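Local coordinates for putative cytoplasmic protein (Salmonella typhimurium LT2, PDB 2Q02) that is of unknown function but binds zinc in a xylose isomerase-like TIM barrel and may have isomerase activity, at residues Val167-Phe172 and Ser191-Val196; Val196-Val201 and Gly240-Glu245; Ser20-Phe25 and Arg57-Lys62; Asn34-Arg39 and Leu65-Ile70; Pro106-Thr111 and Arg144-Arg149. One frame throughout, in Å; residues are numbered along the deposited sequence.

Interaction 1 (Val167-Phe172 and Ser191-Val196). With ZN (zinc ion), chain E.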
# COMPACT_ATOMS: atom_id res chain seq x y z
N VAL A 167 4.29 4.81 8.55
CA VAL A 167 4.91 4.49 7.30
C VAL A 167 4.29 3.22 6.71
O VAL A 167 3.98 2.27 7.44
CB VAL A 167 6.46 4.32 7.47
CG1 VAL A 167 7.08 3.49 6.35
CG2 VAL A 167 7.13 5.69 7.55
N LEU A 168 4.11 3.24 5.39
CA LEU A 168 3.67 2.09 4.63
C LEU A 168 4.91 1.45 3.98
O LEU A 168 5.54 2.02 3.07
CB LEU A 168 2.67 2.54 3.57
CG LEU A 168 1.81 1.44 2.97
CD1 LEU A 168 0.79 2.08 1.99
CD2 LEU A 168 2.67 0.33 2.30
N LEU A 169 5.28 0.27 4.48
CA LEU A 169 6.45 -0.41 3.99
C LEU A 169 6.04 -1.30 2.80
O LEU A 169 5.28 -2.26 2.94
CB LEU A 169 7.08 -1.23 5.13
CG LEU A 169 8.54 -1.66 5.00
CD1 LEU A 169 8.90 -2.42 6.26
CD2 LEU A 169 8.83 -2.51 3.76
N ASP A 170 6.56 -0.98 1.64
CA ASP A 170 6.29 -1.75 0.44
C ASP A 170 7.57 -2.53 0.04
O ASP A 170 8.62 -1.93 -0.20
CB ASP A 170 5.86 -0.76 -0.62
CG ASP A 170 5.38 -1.42 -1.85
OD1 ASP A 170 6.12 -2.26 -2.37
OD2 ASP A 170 4.27 -1.06 -2.29
N THR A 171 7.49 -3.87 0.00
CA THR A 171 8.70 -4.69 -0.19
C THR A 171 9.43 -4.40 -1.51
O THR A 171 10.65 -4.51 -1.57
CB THR A 171 8.41 -6.18 -0.16
OG1 THR A 171 7.42 -6.49 -1.15
CG2 THR A 171 7.93 -6.62 1.23
N PHE A 172 8.69 -4.02 -2.54
CA PHE A 172 9.29 -3.60 -3.80
C PHE A 172 10.09 -2.32 -3.63
O PHE A 172 11.22 -2.19 -4.14
CB PHE A 172 8.20 -3.38 -4.85
CG PHE A 172 8.68 -2.72 -6.12
CD1 PHE A 172 8.67 -1.34 -6.24
CD2 PHE A 172 9.09 -3.49 -7.21
CE1 PHE A 172 9.09 -0.73 -7.45
CE2 PHE A 172 9.49 -2.89 -8.41
CZ PHE A 172 9.49 -1.52 -8.53
N SER A 191 6.82 -0.48 15.28
CA SER A 191 5.55 -0.03 15.79
C SER A 191 4.97 1.13 14.96
O SER A 191 3.76 1.35 15.00
CB SER A 191 5.70 0.40 17.26
OG SER A 191 6.22 1.72 17.35
N ALA A 192 5.83 1.85 14.24
CA ALA A 192 5.42 3.01 13.41
C ALA A 192 5.31 2.67 11.93
O ALA A 192 5.32 3.57 11.07
CB ALA A 192 6.40 4.15 13.59
N ILE A 193 5.24 1.37 11.65
CA ILE A 193 4.95 0.85 10.32
C ILE A 193 3.47 0.49 10.36
O ILE A 193 3.07 -0.42 11.11
CB ILE A 193 5.80 -0.42 10.00
CG1 ILE A 193 7.26 -0.04 9.76
CG2 ILE A 193 5.26 -1.17 8.77
CD1 ILE A 193 8.18 -1.25 9.76
N GLY A 194 2.65 1.17 9.57
CA GLY A 194 1.20 1.00 9.66
C GLY A 194 0.61 -0.06 8.74
O GLY A 194 -0.51 -0.54 8.96
N LEU A 195 1.36 -0.40 7.69
CA LEU A 195 0.92 -1.41 6.74
C LEU A 195 2.11 -1.89 5.93
O LEU A 195 3.10 -1.17 5.81
CB LEU A 195 -0.11 -0.80 5.82
CG LEU A 195 -0.72 -1.64 4.72
CD1 LEU A 195 -1.50 -2.74 5.31
CD2 LEU A 195 -1.62 -0.75 3.84
N VAL A 196 2.00 -3.10 5.40
CA VAL A 196 3.03 -3.64 4.51
C VAL A 196 2.39 -4.08 3.20
O VAL A 196 1.33 -4.71 3.21
CB VAL A 196 3.82 -4.81 5.14
CG1 VAL A 196 4.82 -5.38 4.17
CG2 VAL A 196 4.52 -4.35 6.43
ZN ZN E . 2.61 -0.04 -2.24

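Interaction 2 (Val196-Val201 and Gly240-Glu245). With ZN (zinc ion), chain E.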
# COMPACT_ATOMS: atom_id res chain seq x y z
N VAL A 196 2.00 -3.10 5.40
CA VAL A 196 3.03 -3.64 4.51
C VAL A 196 2.39 -4.08 3.20
O VAL A 196 1.33 -4.71 3.21
CB VAL A 196 3.82 -4.81 5.14
CG1 VAL A 196 4.82 -5.38 4.17
CG2 VAL A 196 4.52 -4.35 6.43
N HIS A 197 3.02 -3.69 2.09
CA HIS A 197 2.60 -4.04 0.74
C HIS A 197 3.58 -5.09 0.18
O HIS A 197 4.80 -4.84 0.13
CB HIS A 197 2.59 -2.83 -0.19
CG HIS A 197 1.34 -2.00 -0.12
ND1 HIS A 197 1.19 -0.84 -0.85
CD2 HIS A 197 0.20 -2.14 0.59
CE1 HIS A 197 0.00 -0.31 -0.60
NE2 HIS A 197 -0.62 -1.08 0.28
N LEU A 198 3.03 -6.23 -0.23
CA LEU A 198 3.80 -7.35 -0.73
C LEU A 198 3.47 -7.53 -2.21
O LEU A 198 2.33 -7.29 -2.67
CB LEU A 198 3.46 -8.65 0.03
CG LEU A 198 3.61 -8.73 1.56
CD1 LEU A 198 3.06 -10.09 2.09
CD2 LEU A 198 5.04 -8.53 1.98
N SER A 199 4.51 -7.92 -2.94
CA SER A 199 4.41 -8.31 -4.34
C SER A 199 5.76 -8.90 -4.67
O SER A 199 6.75 -8.60 -4.00
CB SER A 199 4.07 -7.14 -5.26
OG SER A 199 5.21 -6.43 -5.67
N GLY A 200 5.77 -9.75 -5.69
CA GLY A 200 7.00 -10.39 -6.12
C GLY A 200 7.38 -9.89 -7.49
O GLY A 200 6.54 -9.40 -8.23
N VAL A 201 8.67 -10.01 -7.80
CA VAL A 201 9.21 -9.76 -9.14
C VAL A 201 10.11 -10.93 -9.50
O VAL A 201 10.98 -11.27 -8.71
CB VAL A 201 10.04 -8.48 -9.14
CG1 VAL A 201 11.00 -8.41 -10.33
CG2 VAL A 201 9.13 -7.27 -9.09
N GLY A 240 1.09 -6.28 12.29
CA GLY A 240 0.19 -5.51 11.45
C GLY A 240 -0.23 -6.24 10.20
O GLY A 240 -0.03 -7.43 10.09
N ILE A 241 -0.79 -5.53 9.25
CA ILE A 241 -1.42 -6.13 8.09
C ILE A 241 -0.43 -6.30 6.92
O ILE A 241 0.40 -5.41 6.64
CB ILE A 241 -2.65 -5.29 7.63
CG1 ILE A 241 -3.72 -5.27 8.75
CG2 ILE A 241 -3.23 -5.82 6.33
CD1 ILE A 241 -4.84 -4.26 8.55
N TYR A 242 -0.52 -7.45 6.26
CA TYR A 242 0.16 -7.69 5.01
C TYR A 242 -0.90 -7.65 3.91
O TYR A 242 -1.88 -8.41 3.94
CB TYR A 242 0.85 -9.05 5.03
CG TYR A 242 2.02 -9.15 6.00
CD1 TYR A 242 3.24 -8.54 5.71
CD2 TYR A 242 1.91 -9.89 7.20
CE1 TYR A 242 4.31 -8.63 6.57
CE2 TYR A 242 3.00 -9.99 8.08
CZ TYR A 242 4.19 -9.34 7.75
OH TYR A 242 5.28 -9.41 8.57
N ALA A 243 -0.69 -6.76 2.95
CA ALA A 243 -1.60 -6.54 1.82
C ALA A 243 -0.86 -6.83 0.56
O ALA A 243 0.24 -6.34 0.38
CB ALA A 243 -2.09 -5.09 1.80
N PHE A 244 -1.48 -7.63 -0.32
CA PHE A 244 -0.90 -8.02 -1.60
C PHE A 244 -1.24 -6.95 -2.65
O PHE A 244 -2.41 -6.64 -2.84
CB PHE A 244 -1.42 -9.40 -2.02
CG PHE A 244 -0.86 -10.53 -1.19
CD1 PHE A 244 0.46 -10.93 -1.34
CD2 PHE A 244 -1.64 -11.18 -0.24
CE1 PHE A 244 1.00 -11.96 -0.57
CE2 PHE A 244 -1.12 -12.24 0.53
CZ PHE A 244 0.20 -12.62 0.38
N GLU A 245 -0.19 -6.39 -3.28
CA GLU A 245 -0.33 -5.26 -4.22
C GLU A 245 0.52 -5.46 -5.50
O GLU A 245 1.53 -4.80 -5.70
CB GLU A 245 -0.01 -3.92 -3.53
CG GLU A 245 -0.29 -2.67 -4.41
CD GLU A 245 0.38 -1.39 -3.90
OE1 GLU A 245 1.54 -1.43 -3.45
OE2 GLU A 245 -0.25 -0.31 -3.97
ZN ZN E . 2.61 -0.04 -2.24

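Interaction 3 (Ser20-Phe25 and Arg57-Lys62)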
# COMPACT_ATOMS: atom_id res chain seq x y z
N SER A 20 -15.69 -5.84 -11.13
CA SER A 20 -16.46 -4.81 -10.46
C SER A 20 -16.20 -4.91 -8.97
O SER A 20 -15.69 -5.92 -8.48
CB SER A 20 -17.95 -4.99 -10.71
OG SER A 20 -18.48 -5.96 -9.82
N ILE A 21 -16.60 -3.88 -8.23
CA ILE A 21 -16.38 -3.87 -6.79
C ILE A 21 -17.08 -5.03 -6.09
O ILE A 21 -16.49 -5.61 -5.18
CB ILE A 21 -16.77 -2.52 -6.16
CG1 ILE A 21 -15.82 -1.41 -6.66
CG2 ILE A 21 -16.75 -2.62 -4.64
CD1 ILE A 21 -16.10 -0.03 -6.13
N GLU A 22 -18.32 -5.37 -6.48
CA GLU A 22 -19.02 -6.51 -5.85
C GLU A 22 -18.38 -7.86 -6.19
O GLU A 22 -18.29 -8.73 -5.32
CB GLU A 22 -20.53 -6.58 -6.14
CG GLU A 22 -21.18 -7.81 -5.47
CD GLU A 22 -22.69 -7.72 -5.33
OE1 GLU A 22 -23.31 -6.95 -6.09
OE2 GLU A 22 -23.27 -8.43 -4.46
N ALA A 23 -17.96 -8.03 -7.44
CA ALA A 23 -17.24 -9.23 -7.86
C ALA A 23 -15.92 -9.37 -7.11
O ALA A 23 -15.52 -10.46 -6.73
CB ALA A 23 -16.99 -9.19 -9.38
N PHE A 24 -15.24 -8.25 -6.90
CA PHE A 24 -13.97 -8.24 -6.19
C PHE A 24 -14.18 -8.60 -4.71
O PHE A 24 -13.49 -9.47 -4.18
CB PHE A 24 -13.28 -6.88 -6.35
CG PHE A 24 -12.13 -6.68 -5.42
CD1 PHE A 24 -11.07 -7.56 -5.41
CD2 PHE A 24 -12.11 -5.59 -4.55
CE1 PHE A 24 -10.01 -7.38 -4.55
CE2 PHE A 24 -11.03 -5.40 -3.69
CZ PHE A 24 -9.99 -6.30 -3.68
N PHE A 25 -15.16 -7.96 -4.08
CA PHE A 25 -15.49 -8.21 -2.67
C PHE A 25 -15.94 -9.65 -2.46
O PHE A 25 -15.58 -10.28 -1.46
CB PHE A 25 -16.60 -7.26 -2.18
CG PHE A 25 -16.15 -5.84 -1.87
CD1 PHE A 25 -14.93 -5.33 -2.31
CD2 PHE A 25 -16.98 -4.99 -1.14
CE1 PHE A 25 -14.55 -4.03 -2.01
CE2 PHE A 25 -16.59 -3.69 -0.85
CZ PHE A 25 -15.38 -3.22 -1.29
N ARG A 57 -20.37 0.85 1.02
CA ARG A 57 -20.45 0.48 2.44
C ARG A 57 -21.26 -0.79 2.64
O ARG A 57 -20.82 -1.69 3.34
CB ARG A 57 -21.14 1.57 3.26
CG ARG A 57 -20.25 2.69 3.80
CD ARG A 57 -20.97 3.40 4.93
NE ARG A 57 -20.44 4.74 5.19
CZ ARG A 57 -19.74 5.12 6.27
NH1 ARG A 57 -19.46 4.29 7.28
NH2 ARG A 57 -19.31 6.38 6.35
N ASN A 58 -22.44 -0.84 2.02
CA ASN A 58 -23.31 -2.02 2.11
C ASN A 58 -22.68 -3.28 1.55
O ASN A 58 -22.88 -4.36 2.11
CB ASN A 58 -24.65 -1.77 1.40
CG ASN A 58 -25.47 -0.68 2.08
OD1 ASN A 58 -25.02 -0.03 3.02
ND2 ASN A 58 -26.68 -0.48 1.59
N LEU A 59 -21.93 -3.13 0.45
CA LEU A 59 -21.20 -4.25 -0.14
C LEU A 59 -20.13 -4.76 0.81
O LEU A 59 -20.05 -5.97 1.10
CB LEU A 59 -20.57 -3.82 -1.48
CG LEU A 59 -21.54 -3.63 -2.66
CD1 LEU A 59 -20.80 -3.17 -3.90
CD2 LEU A 59 -22.32 -4.90 -2.96
N ALA A 60 -19.32 -3.86 1.34
CA ALA A 60 -18.28 -4.24 2.29
C ALA A 60 -18.86 -4.98 3.47
O ALA A 60 -18.31 -5.99 3.90
CB ALA A 60 -17.54 -3.02 2.76
N GLU A 61 -19.98 -4.49 3.97
CA GLU A 61 -20.65 -5.08 5.12
C GLU A 61 -21.32 -6.43 4.78
O GLU A 61 -21.36 -7.34 5.61
CB GLU A 61 -21.66 -4.08 5.67
CG GLU A 61 -22.42 -4.56 6.90
CD GLU A 61 -23.40 -3.51 7.44
OE1 GLU A 61 -23.15 -2.28 7.22
OE2 GLU A 61 -24.41 -3.90 8.08
N LYS A 62 -21.84 -6.54 3.56
CA LYS A 62 -22.44 -7.78 3.04
C LYS A 62 -21.44 -8.94 2.95
O LYS A 62 -21.80 -10.10 3.19
CB LYS A 62 -23.04 -7.48 1.65
CG LYS A 62 -23.70 -8.63 0.93
CD LYS A 62 -24.24 -8.13 -0.40
CE LYS A 62 -25.31 -9.05 -0.96
NZ LYS A 62 -24.70 -10.28 -1.49

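Interaction 4 (Asn34-Arg39 and Leu65-Ile70)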
# COMPACT_ATOMS: atom_id res chain seq x y z
N ASN A 34 -10.78 -10.80 5.20
CA ASN A 34 -11.73 -9.79 5.67
C ASN A 34 -11.19 -8.36 5.54
O ASN A 34 -11.69 -7.44 6.17
CB ASN A 34 -12.09 -10.08 7.14
CG ASN A 34 -10.88 -10.03 8.08
OD1 ASN A 34 -9.81 -9.49 7.76
ND2 ASN A 34 -11.05 -10.60 9.26
N LYS A 35 -10.20 -8.18 4.67
CA LYS A 35 -9.56 -6.89 4.45
C LYS A 35 -9.29 -6.63 2.99
O LYS A 35 -8.85 -7.53 2.27
CB LYS A 35 -8.24 -6.80 5.23
CG LYS A 35 -8.45 -6.78 6.76
CD LYS A 35 -7.15 -6.88 7.57
CE LYS A 35 -7.42 -6.65 9.03
NZ LYS A 35 -8.37 -7.68 9.43
N VAL A 36 -9.58 -5.41 2.55
CA VAL A 36 -9.22 -4.94 1.20
C VAL A 36 -8.71 -3.52 1.21
O VAL A 36 -8.82 -2.82 2.21
CB VAL A 36 -10.42 -4.94 0.20
CG1 VAL A 36 -10.91 -6.35 -0.04
CG2 VAL A 36 -11.57 -4.05 0.72
N GLU A 37 -8.18 -3.10 0.08
CA GLU A 37 -7.84 -1.71 -0.19
C GLU A 37 -8.53 -1.32 -1.49
O GLU A 37 -8.50 -2.08 -2.47
CB GLU A 37 -6.33 -1.55 -0.40
CG GLU A 37 -5.46 -1.84 0.82
CD GLU A 37 -3.99 -1.57 0.55
OE1 GLU A 37 -3.31 -2.52 0.08
OE2 GLU A 37 -3.54 -0.40 0.76
N LEU A 38 -9.11 -0.13 -1.51
CA LEU A 38 -9.62 0.45 -2.76
C LEU A 38 -8.59 1.43 -3.34
O LEU A 38 -7.56 1.70 -2.72
CB LEU A 38 -10.99 1.10 -2.54
CG LEU A 38 -12.17 0.16 -2.24
CD1 LEU A 38 -13.45 0.95 -2.05
CD2 LEU A 38 -12.37 -0.89 -3.31
N ARG A 39 -8.86 1.95 -4.54
CA ARG A 39 -7.89 2.76 -5.26
C ARG A 39 -8.52 3.76 -6.27
O ARG A 39 -9.54 3.46 -6.93
CB ARG A 39 -6.93 1.85 -6.05
CG ARG A 39 -6.39 0.60 -5.34
CD ARG A 39 -5.45 -0.13 -6.30
NE ARG A 39 -4.42 0.79 -6.75
CZ ARG A 39 -3.24 0.97 -6.16
NH1 ARG A 39 -2.86 0.24 -5.12
NH2 ARG A 39 -2.41 1.86 -6.64
N LEU A 65 -16.17 -7.32 5.06
CA LEU A 65 -14.85 -6.77 4.75
C LEU A 65 -14.64 -5.42 5.38
O LEU A 65 -15.56 -4.60 5.43
CB LEU A 65 -14.66 -6.60 3.24
CG LEU A 65 -14.95 -7.85 2.40
CD1 LEU A 65 -14.72 -7.54 0.93
CD2 LEU A 65 -14.11 -9.03 2.86
N GLU A 66 -13.42 -5.21 5.87
CA GLU A 66 -12.93 -3.88 6.25
C GLU A 66 -12.16 -3.30 5.07
O GLU A 66 -11.25 -3.92 4.56
CB GLU A 66 -12.01 -3.96 7.47
CG GLU A 66 -11.04 -2.77 7.60
CD GLU A 66 -10.37 -2.65 8.98
OE1 GLU A 66 -9.82 -3.66 9.50
OE2 GLU A 66 -10.37 -1.51 9.53
N ILE A 67 -12.52 -2.09 4.65
CA ILE A 67 -11.71 -1.37 3.68
C ILE A 67 -10.60 -0.67 4.46
O ILE A 67 -10.86 0.29 5.17
CB ILE A 67 -12.55 -0.35 2.90
CG1 ILE A 67 -13.65 -1.08 2.11
CG2 ILE A 67 -11.64 0.50 1.98
CD1 ILE A 67 -14.70 -0.18 1.52
N VAL A 68 -9.38 -1.16 4.34
CA VAL A 68 -8.29 -0.71 5.21
C VAL A 68 -7.70 0.60 4.71
O VAL A 68 -7.48 1.51 5.51
CB VAL A 68 -7.15 -1.76 5.33
CG1 VAL A 68 -6.03 -1.22 6.20
CG2 VAL A 68 -7.68 -3.12 5.87
N THR A 69 -7.42 0.70 3.42
CA THR A 69 -6.96 1.99 2.89
C THR A 69 -7.56 2.33 1.56
O THR A 69 -8.17 1.49 0.89
CB THR A 69 -5.40 2.07 2.68
OG1 THR A 69 -5.05 1.51 1.41
CG2 THR A 69 -4.65 1.34 3.78
N ILE A 70 -7.35 3.59 1.19
CA ILE A 70 -7.45 4.04 -0.18
C ILE A 70 -6.07 4.45 -0.68
O ILE A 70 -5.31 5.10 0.02
CB ILE A 70 -8.47 5.17 -0.30
CG1 ILE A 70 -9.87 4.58 -0.06
CG2 ILE A 70 -8.38 5.84 -1.67
CD1 ILE A 70 -10.97 5.59 0.01

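Interaction 5 (Pro106-Thr111 and Arg144-Arg149)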
# COMPACT_ATOMS: atom_id res chain seq x y z
N PRO A 106 5.16 10.25 -2.24
CA PRO A 106 6.02 11.42 -2.44
C PRO A 106 6.23 11.72 -3.91
O PRO A 106 6.07 10.84 -4.74
CB PRO A 106 7.37 10.98 -1.85
CG PRO A 106 7.42 9.49 -2.14
CD PRO A 106 5.96 9.03 -1.97
N LEU A 107 6.60 12.96 -4.20
CA LEU A 107 6.98 13.35 -5.56
C LEU A 107 8.06 12.40 -6.09
O LEU A 107 8.97 11.99 -5.37
CB LEU A 107 7.48 14.81 -5.61
CG LEU A 107 7.83 15.36 -7.00
CD1 LEU A 107 6.56 15.64 -7.83
CD2 LEU A 107 8.68 16.61 -6.92
N ASN A 108 7.94 12.05 -7.37
CA ASN A 108 8.80 11.02 -7.96
C ASN A 108 9.10 11.41 -9.40
O ASN A 108 8.80 10.68 -10.33
CB ASN A 108 8.15 9.63 -7.80
CG ASN A 108 9.02 8.48 -8.34
OD1 ASN A 108 10.17 8.31 -7.95
ND2 ASN A 108 8.44 7.67 -9.22
N ASP A 109 9.67 12.59 -9.58
CA ASP A 109 10.01 13.11 -10.92
C ASP A 109 11.49 13.54 -11.04
O ASP A 109 11.86 14.25 -11.99
CB ASP A 109 9.07 14.27 -11.33
CG ASP A 109 9.35 15.58 -10.57
OD1 ASP A 109 10.30 15.62 -9.76
OD2 ASP A 109 8.60 16.55 -10.79
N GLY A 110 12.32 13.13 -10.09
CA GLY A 110 13.75 13.43 -10.14
C GLY A 110 14.13 14.77 -9.54
O GLY A 110 15.29 15.17 -9.58
N THR A 111 13.14 15.45 -8.97
CA THR A 111 13.33 16.75 -8.37
C THR A 111 13.42 16.62 -6.86
O THR A 111 12.73 15.81 -6.25
CB THR A 111 12.21 17.69 -8.78
OG1 THR A 111 12.49 18.16 -10.10
CG2 THR A 111 12.13 18.88 -7.88
N ARG A 144 15.05 5.72 -7.92
CA ARG A 144 16.11 6.73 -7.83
C ARG A 144 15.63 8.17 -7.98
O ARG A 144 16.25 9.09 -7.43
CB ARG A 144 17.22 6.53 -8.85
CG ARG A 144 18.30 5.62 -8.36
CD ARG A 144 19.12 5.06 -9.51
NE ARG A 144 20.34 4.46 -8.96
CZ ARG A 144 21.59 4.86 -9.22
NH1 ARG A 144 21.86 5.85 -10.08
NH2 ARG A 144 22.60 4.22 -8.63
N VAL A 145 14.55 8.36 -8.74
CA VAL A 145 13.97 9.70 -8.94
C VAL A 145 13.00 10.13 -7.83
O VAL A 145 12.45 11.23 -7.87
CB VAL A 145 13.38 9.83 -10.34
CG1 VAL A 145 14.50 9.73 -11.36
CG2 VAL A 145 12.30 8.74 -10.58
N SER A 146 12.80 9.27 -6.84
CA SER A 146 11.89 9.53 -5.72
C SER A 146 12.47 10.54 -4.75
O SER A 146 13.65 10.48 -4.42
CB SER A 146 11.57 8.25 -4.97
OG SER A 146 10.96 8.52 -3.73
N SER A 147 11.63 11.46 -4.31
CA SER A 147 12.03 12.47 -3.34
C SER A 147 12.08 11.94 -1.91
O SER A 147 12.54 12.62 -1.02
CB SER A 147 11.09 13.68 -3.39
OG SER A 147 9.80 13.35 -2.90
N LEU A 148 11.57 10.73 -1.69
CA LEU A 148 11.51 10.14 -0.35
C LEU A 148 11.54 8.61 -0.48
O LEU A 148 10.53 7.97 -0.76
CB LEU A 148 10.23 10.63 0.39
CG LEU A 148 9.94 10.06 1.79
CD1 LEU A 148 11.06 10.40 2.80
CD2 LEU A 148 8.60 10.54 2.34
N ARG A 149 12.73 8.04 -0.28
CA ARG A 149 13.00 6.63 -0.56
C ARG A 149 13.19 5.75 0.68
O ARG A 149 12.97 4.54 0.63
CB ARG A 149 14.29 6.56 -1.38
CG ARG A 149 14.29 7.50 -2.54
CD ARG A 149 15.61 7.45 -3.25
NE ARG A 149 15.87 6.11 -3.77
CZ ARG A 149 17.08 5.60 -3.95
NH1 ARG A 149 18.16 6.29 -3.64
NH2 ARG A 149 17.19 4.37 -4.46
O HOH W 1 11.34 13.67 -6.92

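Interaction 1 (Val167-Phe172 and Ser191-Val196)
Leu169 and Val196 hold the close-packed end of this parallel strand pair: Leu169 O lies 3.1 Å from Val196 CA, a short CA-H...O contact, and Val196 CG1 also comes up beside that carbonyl. Leu169 N donates to Leu195 O at 2.9 Å. The side chain of Leu169 crosses that of Ile193 obliquely, Leu169 CD1 meeting Ile193 CD1 at 3.8 Å. Within the barrel, Leu168 CG lies 4.1 Å from Leu195 CB. The other end is more open: Ala192 and Gly194 are partly exposed and offer mainly backbone, Ala192 O accepting from Val167 N and Gly194 N donating to Val167 O at 2.7 Å. A beta bulge at Gly194 shifts the register by one residue there. Past the pairing, Asp170 OD2 binds the zinc ion at 1.9 Å and OD1 caps helix 171-176 through a weak bond from Phe172 N. Val167 and Ile193 pack under helix 151-161, Leu169 and Val196 under helix 226-235.

Interaction 2 (Val196-Val201 and Gly240-Glu245)
The zinc site at the C-terminal mouth of the TIM barrel draws one ligand from strand 193-198, His197, and one just past the end of strand 242-244, Glu245. His197 ND1 and Glu245 OE1 each bind the metal at 2.1 Å. As co-ligands, His197 ND1 and Glu245 OE1 lie 2.7 Å apart; Asp170 and Glu139 complete the protein ligands. The imidazole and carboxylate planes are turned 63° apart, and Glu245 CB sits over one face of the ring, toward its rim. Glu245 reaches the zinc on an extended chain with CG anti to the backbone N (chi1 -174°). The backbone ladder runs up to the site: Ala243 O accepts from Leu198 N, and Leu198 O from Glu245 N at 2.7 Å, a nearly straight bond of 174°. On the outward side Leu198 CD1 wedges between Tyr242 CB and Phe244 CE1, 3.8 Å from each, while Tyr242 CD1 runs beside Val196 CB; helices 226-235 and 256-271 pack over them. Glu245 OE2 stays 3.4 Å from the zinc and pairs with Arg39, OE1 also accepts from Arg215, and His197 NE2 bonds to Glu37. Both His197 and Glu245 thus have a second partner, which should help fix their orientation at the metal.

Interaction 3 (Ser20-Phe25 and Arg57-Lys62)
Glu22 OE2 has two partners at the end of helix 53-62: Tyr63 OH forms a hydrogen bond with it, and Lys62 NZ makes a long salt bridge to Glu22 OE2 at 3.8 Å. The glutamate chain extends from a CG anti to the backbone N (chi1 179°), crossing Leu59 at about a right angle, and its carboxylate carbon CD lies 3.7 Å from Leu59 CD2. The other methyl of the leucine, CD1, touches Ile21 CG2 at 4.2 Å. Helices 21-30 and 53-62 are successive outer helices of the TIM barrel, and here their segments run nearly parallel, 18° apart, with the axes 10.0 Å from each other. Deeper in, the Phe25 ring turns an edge to helix 53-62: CE2 is 3.5 Å from Ala60 N, which lies near the ring plane, and CD2 is 3.8 Å from Leu59 CB. Ile21 CG2 rests over one face of the same ring, 3.6 Å above its plane. Further inward, Phe25 packs against Val36 and Leu38 of strand 35-39.

Interaction 4 (Asn34-Arg39 and Leu65-Ile70)
Glu37 and Thr69 make the side-chain hydrogen bond of this strand pair, inside the barrel: Thr69 OG1 donates to Glu37 OE2 at 2.5 Å, a short bond on the carboxylate's anti lone pair. The two side chains run alongside each other into the barrel. Thr69 OG1 takes the crowded position between the backbone N and the carbonyl carbon (chi1 85°), which sets the hydroxyl beside the glutamate. Backbone bonds tie the strands on both sides of a slip in register: Val36 N donates to Glu66 O, Val68 N to Val36 O at 2.8 Å, and Leu38 N to Thr69 O at 3.0 Å. The partner of Val36 is Ile67 but that of Leu38 is Ile70, so strand 66-73 carries one extra residue between these points. Outward of the sheet, Val36 CG2 meets Ile67 CG1 and Leu38 CD1 meets Ile67 CD1, both at 3.9 Å, while Val36 CG1 touches Leu65 CD1. Helices 21-30 and 81-97 cover this side. At the N-terminal rim, Lys35 NZ donates to Asn34 OD1 at 2.9 Å and also to Thr7 O, and the lysine chain lies beside that of Glu66, too far for a salt bridge. Within this beta-alpha-beta unit, Glu37 is a second-shell residue: Thr69, Asn71 and His197 share its OE2, which would hold the carboxylate and so orient the histidine at the zinc.

Interaction 5 (Pro106-Thr111 and Arg144-Arg149)
Leu107 and Ser147 meet backbone to backbone between two irregular loops, Ser147 N donating to Leu107 O at 2.9 Å, and further along Gly110 N donates to Val145 O at 2.9 Å. Gly110 takes a positive phi of 86° at this bend. Among the side chains, Pro106 and Leu148 cross at about a right angle and bring Pro106 CB to 3.6 Å from Leu148 CB at the buried end. Ser147 OG also falls near Leu107 O, though its position is less certain. Asn108 OD1 comes within 3.4 Å of Val145 CG2 and close to the backbone of Ser146. Each loop is shaped from within by a side-chain turn: Asp109 OD1 accepts from Thr111 N at 3.0 Å in an Asx turn, and Ser146 OG from Leu148 N at 3.1 Å in an ST turn, the serine hydroxyl also bonding to Leu141 O. A water lies 2.8 Å from Val145 O and near Thr111 O and may link the two. These loops follow strands 101-104 and 135-138, on the zinc side of the barrel, with the side chain of Pro106 about 10 Å from the metal. Since the carbonyls of Leu107 and Val145 accept the bonds across the contact, its polar part depends largely on the course of the two chains, and the apolar closure falls to Pro106 and Leu148.

Along the chain, interactions 3 and 4 come first and alternate, interaction 5 follows, then 1 and 2 in series. Interactions 1, 2 and 4 belong to the closed eight-stranded parallel barrel: 1 and 2 share Val196 and strand 193-198, their centres 9 Å apart, and both reach the zinc. Interaction 4 lies about 13 Å from interaction 2, centre to centre, but sends Glu37 and Arg39 across the barrel interior to His197 and Glu245. Interaction 3 packs outside interaction 4, their centres about 10 Å apart, through Phe24 and Phe25. Interaction 5 lies across the chain's centre from interactions 3 and 4, its centre about 35 Å from that of interaction 3. The metal site thus joins sequence-distant strands.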